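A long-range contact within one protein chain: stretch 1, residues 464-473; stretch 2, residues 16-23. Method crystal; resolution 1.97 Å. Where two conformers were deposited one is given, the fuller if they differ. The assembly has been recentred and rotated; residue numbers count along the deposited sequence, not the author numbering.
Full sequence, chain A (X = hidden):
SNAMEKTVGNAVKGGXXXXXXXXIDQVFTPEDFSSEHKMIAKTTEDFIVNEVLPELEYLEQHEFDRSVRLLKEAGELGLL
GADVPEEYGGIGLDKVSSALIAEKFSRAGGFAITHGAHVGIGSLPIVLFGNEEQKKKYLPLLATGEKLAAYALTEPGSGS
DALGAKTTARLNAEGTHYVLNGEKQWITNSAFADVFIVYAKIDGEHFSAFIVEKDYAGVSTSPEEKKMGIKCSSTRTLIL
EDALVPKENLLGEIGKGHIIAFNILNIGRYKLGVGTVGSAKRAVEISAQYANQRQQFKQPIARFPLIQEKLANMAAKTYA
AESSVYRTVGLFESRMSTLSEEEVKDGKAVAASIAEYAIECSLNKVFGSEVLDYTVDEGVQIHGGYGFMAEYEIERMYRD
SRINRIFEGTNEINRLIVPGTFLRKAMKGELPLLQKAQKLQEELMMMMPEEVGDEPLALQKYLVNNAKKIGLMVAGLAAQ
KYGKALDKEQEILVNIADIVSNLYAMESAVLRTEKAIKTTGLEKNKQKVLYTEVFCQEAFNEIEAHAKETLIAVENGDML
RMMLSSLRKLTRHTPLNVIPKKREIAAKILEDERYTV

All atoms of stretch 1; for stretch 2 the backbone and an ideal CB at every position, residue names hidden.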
# COMPACT_ATOMS: atom_id res chain seq x y z
N VAL A 464 18.43 -9.81 18.35
CA VAL A 464 18.03 -8.58 19.02
C VAL A 464 19.27 -7.83 19.54
O VAL A 464 19.43 -6.61 19.30
CB VAL A 464 17.00 -8.89 20.15
CG1 VAL A 464 16.99 -7.79 21.20
CG2 VAL A 464 15.60 -9.10 19.55
N ASN A 465 20.14 -8.56 20.24
CA ASN A 465 21.42 -8.02 20.72
C ASN A 465 22.29 -7.45 19.59
O ASN A 465 22.81 -6.33 19.69
CB ASN A 465 22.21 -9.06 21.52
CG ASN A 465 22.09 -8.86 23.02
OD1 ASN A 465 22.58 -7.86 23.56
ND2 ASN A 465 21.45 -9.81 23.71
N ASN A 466 22.43 -8.21 18.51
CA ASN A 466 23.25 -7.74 17.40
C ASN A 466 22.63 -6.56 16.65
O ASN A 466 23.36 -5.70 16.13
CB ASN A 466 23.58 -8.89 16.45
CG ASN A 466 24.69 -9.82 17.00
OD1 ASN A 466 25.23 -10.66 16.27
ND2 ASN A 466 25.03 -9.66 18.27
N ALA A 467 21.30 -6.51 16.62
CA ALA A 467 20.57 -5.39 16.00
C ALA A 467 20.88 -4.09 16.73
O ALA A 467 21.05 -3.05 16.09
CB ALA A 467 19.04 -5.65 15.98
N LYS A 468 20.97 -4.17 18.06
CA LYS A 468 21.31 -3.00 18.88
C LYS A 468 22.69 -2.45 18.53
O LYS A 468 22.85 -1.25 18.34
CB LYS A 468 21.25 -3.34 20.38
CG LYS A 468 19.83 -3.57 20.89
CD LYS A 468 19.77 -3.79 22.38
CE LYS A 468 18.41 -4.35 22.75
NZ LYS A 468 18.18 -4.32 24.20
N LYS A 469 23.66 -3.36 18.44
CA LYS A 469 25.03 -3.04 18.03
C LYS A 469 25.09 -2.41 16.62
O LYS A 469 25.81 -1.44 16.42
CB LYS A 469 25.90 -4.30 18.07
CG LYS A 469 26.00 -4.91 19.47
CD LYS A 469 26.76 -6.23 19.48
CE LYS A 469 26.79 -6.79 20.90
NZ LYS A 469 27.29 -8.18 20.91
N ILE A 470 24.33 -2.98 15.68
CA ILE A 470 24.29 -2.47 14.31
C ILE A 470 23.72 -1.04 14.28
O ILE A 470 24.29 -0.17 13.64
CB ILE A 470 23.50 -3.43 13.35
CG1 ILE A 470 24.24 -4.76 13.16
CG2 ILE A 470 23.29 -2.79 11.97
CD1 ILE A 470 23.32 -5.90 12.70
N GLY A 471 22.61 -0.81 14.99
CA GLY A 471 22.02 0.52 15.08
C GLY A 471 23.00 1.54 15.65
O GLY A 471 23.19 2.63 15.10
N LEU A 472 23.62 1.18 16.77
CA LEU A 472 24.62 2.02 17.40
C LEU A 472 25.79 2.32 16.47
O LEU A 472 26.20 3.47 16.34
CB LEU A 472 25.10 1.38 18.71
CG LEU A 472 24.16 1.56 19.89
CD1 LEU A 472 24.21 0.38 20.84
CD2 LEU A 472 24.48 2.86 20.60
N MSE A 473 26.29 1.27 15.81
CA MSE A 473 27.45 1.40 14.90
C MSE A 473 27.16 2.39 13.78
O MSE A 473 27.95 3.30 13.51
CB MSE A 473 27.83 0.05 14.29
CG MSE A 473 29.16 0.07 13.54
SE MSE A 473 29.41 -1.35 12.20
CE MSE A 473 28.35 -2.74 13.00
N UNK A 16 16.34 3.64 26.26
CA UNK A 16 17.40 2.80 26.83
C UNK A 16 17.41 1.39 26.25
O UNK A 16 18.45 0.71 26.28
CB UNK A 16 17.24 2.72 28.35
N UNK A 17 16.28 0.95 25.69
CA UNK A 17 16.24 -0.35 25.01
C UNK A 17 17.36 -0.49 23.96
O UNK A 17 17.76 -1.60 23.64
CB UNK A 17 14.88 -0.54 24.34
N UNK A 18 17.84 0.62 23.44
CA UNK A 18 18.84 0.60 22.40
C UNK A 18 20.24 0.18 22.90
O UNK A 18 21.09 -0.25 22.12
CB UNK A 18 18.91 1.98 21.75
N UNK A 19 20.44 0.29 24.21
CA UNK A 19 21.78 0.27 24.81
C UNK A 19 21.87 -0.67 26.03
O UNK A 19 22.96 -1.04 26.45
CB UNK A 19 22.18 1.69 25.22
N UNK A 20 20.73 -1.07 26.58
CA UNK A 20 20.70 -1.89 27.78
C UNK A 20 19.98 -3.19 27.50
O UNK A 20 19.13 -3.26 26.61
CB UNK A 20 20.03 -1.14 28.94
N UNK A 21 20.32 -4.21 28.27
CA UNK A 21 19.76 -5.53 28.08
C UNK A 21 18.45 -5.62 28.86
O UNK A 21 18.43 -6.08 30.00
CB UNK A 21 20.75 -6.61 28.52
N UNK A 22 17.35 -5.18 28.25
CA UNK A 22 16.05 -5.16 28.92
C UNK A 22 15.55 -6.57 29.25
O UNK A 22 15.73 -7.50 28.47
CB UNK A 22 15.02 -4.44 28.04
N UNK A 23 14.92 -6.70 30.40
CA UNK A 23 14.56 -7.97 30.97
C UNK A 23 13.04 -8.18 30.94
O UNK A 23 12.29 -7.20 30.94
CB UNK A 23 15.09 -8.07 32.40

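Position 16 opens a short 3-10 segment, and its ideal CB finds nothing of the helix within 5.5 Å. Stretch 1 sets no preference here. The deposited residue is Ser 16, whose backbone O accepts from the N atoms of both 19 and 20, folding the segment into a compact turn.

At position 17 the CA-to-CB bond runs sideways, and the nearest feature of stretch 1 is the ammonium of Lys 468, with NZ 5.0 Å from the ideal CB. The lysine uses the backbone: its NZ lies 2.8 Å from the carbonyl O of 17, a weak hydrogen bond open to almost any residue. An apolar or aromatic side chain passing beside the helix would suit, as would a small one. The deposit has Phe 17, chi1 p; its CB stays 5.0 Å from Lys 468 NZ.

Position 18 is where the CA atoms of the two stretches come closest, opposite Lys 468. Its CB points away, so a short side chain would leave the helix untouched, while a longer one could bend back toward Gly 471, where no side chain stands in the way, and beside Leu 472. An aliphatic long enough to turn back, such as Leu or Met, would suit. Leu 18, with chi1 t and chi2 p, does this: its CG sits 4.2 Å from Leu 472 CG. The carbonyl Leu 18 O is shut in, 3.4 Å from Leu 472 CD1 and 3.5 Å from Lys 468 CB, and finds no hydrogen-bond partner.

At 19, CB again points away, yet lies 5.0 Å from Leu 472 CD1. A modest apolar group can reach that leucine; Val, Ile or Leu would serve. Val 19 places CG2 3.8 Å from Leu 472 CD2.

Position 20 directs CB away from the helix, so its side chain is weakly constrained; a polar group would be acceptable. Its carbonyl matters more, lying with O 2.8 Å from Lys 468 NZ in the second hydrogen bond of the extended lysine. The nearest side-chain atom of the deposited residue, Asp 20 CB, is 6.0 Å from Lys 468 NZ.

Position 21 points sideways, its CB 5.4 Å from Asn 465 OD1. Polar residues of many sizes would do. Glu 21 makes a loose contact, CG to Asn 465 OD1 at 4.5 Å.

Position 22 runs sideways past the lysine tip, its ideal CB 5.0 Å from Lys 468 NZ; aliphatic or polar groups could fit. It holds Ile 22.

Position 23 is beyond reach and unconstrained by stretch 1; it holds Thr 23.

Stretch 2 16-23: SFLVDEIT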
# COMPACT_ATOMS: atom_id res chain seq x y z
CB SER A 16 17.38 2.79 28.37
OG SER A 16 16.22 2.18 28.91
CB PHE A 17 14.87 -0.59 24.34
CG PHE A 17 14.58 0.34 23.18
CD1 PHE A 17 15.00 0.03 21.89
CD2 PHE A 17 13.88 1.53 23.38
CE1 PHE A 17 14.74 0.90 20.82
CE2 PHE A 17 13.60 2.40 22.32
CZ PHE A 17 14.04 2.08 21.04
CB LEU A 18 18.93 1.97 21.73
CG LEU A 18 20.03 2.13 20.67
CD1 LEU A 18 19.91 1.07 19.57
CD2 LEU A 18 20.05 3.55 20.07
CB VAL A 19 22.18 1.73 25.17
CG1 VAL A 19 23.09 1.80 26.34
CG2 VAL A 19 22.80 2.43 23.99
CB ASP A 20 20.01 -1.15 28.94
CG ASP A 20 20.83 0.03 29.46
OD1 ASP A 20 22.08 -0.01 29.37
OD2 ASP A 20 20.23 1.01 29.96
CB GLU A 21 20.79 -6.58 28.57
CG GLU A 21 20.93 -7.82 27.70
CD GLU A 21 20.03 -8.96 28.15
OE1 GLU A 21 18.80 -8.74 28.33
OE2 GLU A 21 20.54 -10.09 28.32
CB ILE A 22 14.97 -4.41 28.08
CG1 ILE A 22 15.47 -3.03 27.61
CG2 ILE A 22 13.62 -4.37 28.83
CD1 ILE A 22 15.76 -2.00 28.71
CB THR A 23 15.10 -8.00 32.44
OG1 THR A 23 15.63 -9.29 32.73
CG2 THR A 23 14.06 -7.62 33.45
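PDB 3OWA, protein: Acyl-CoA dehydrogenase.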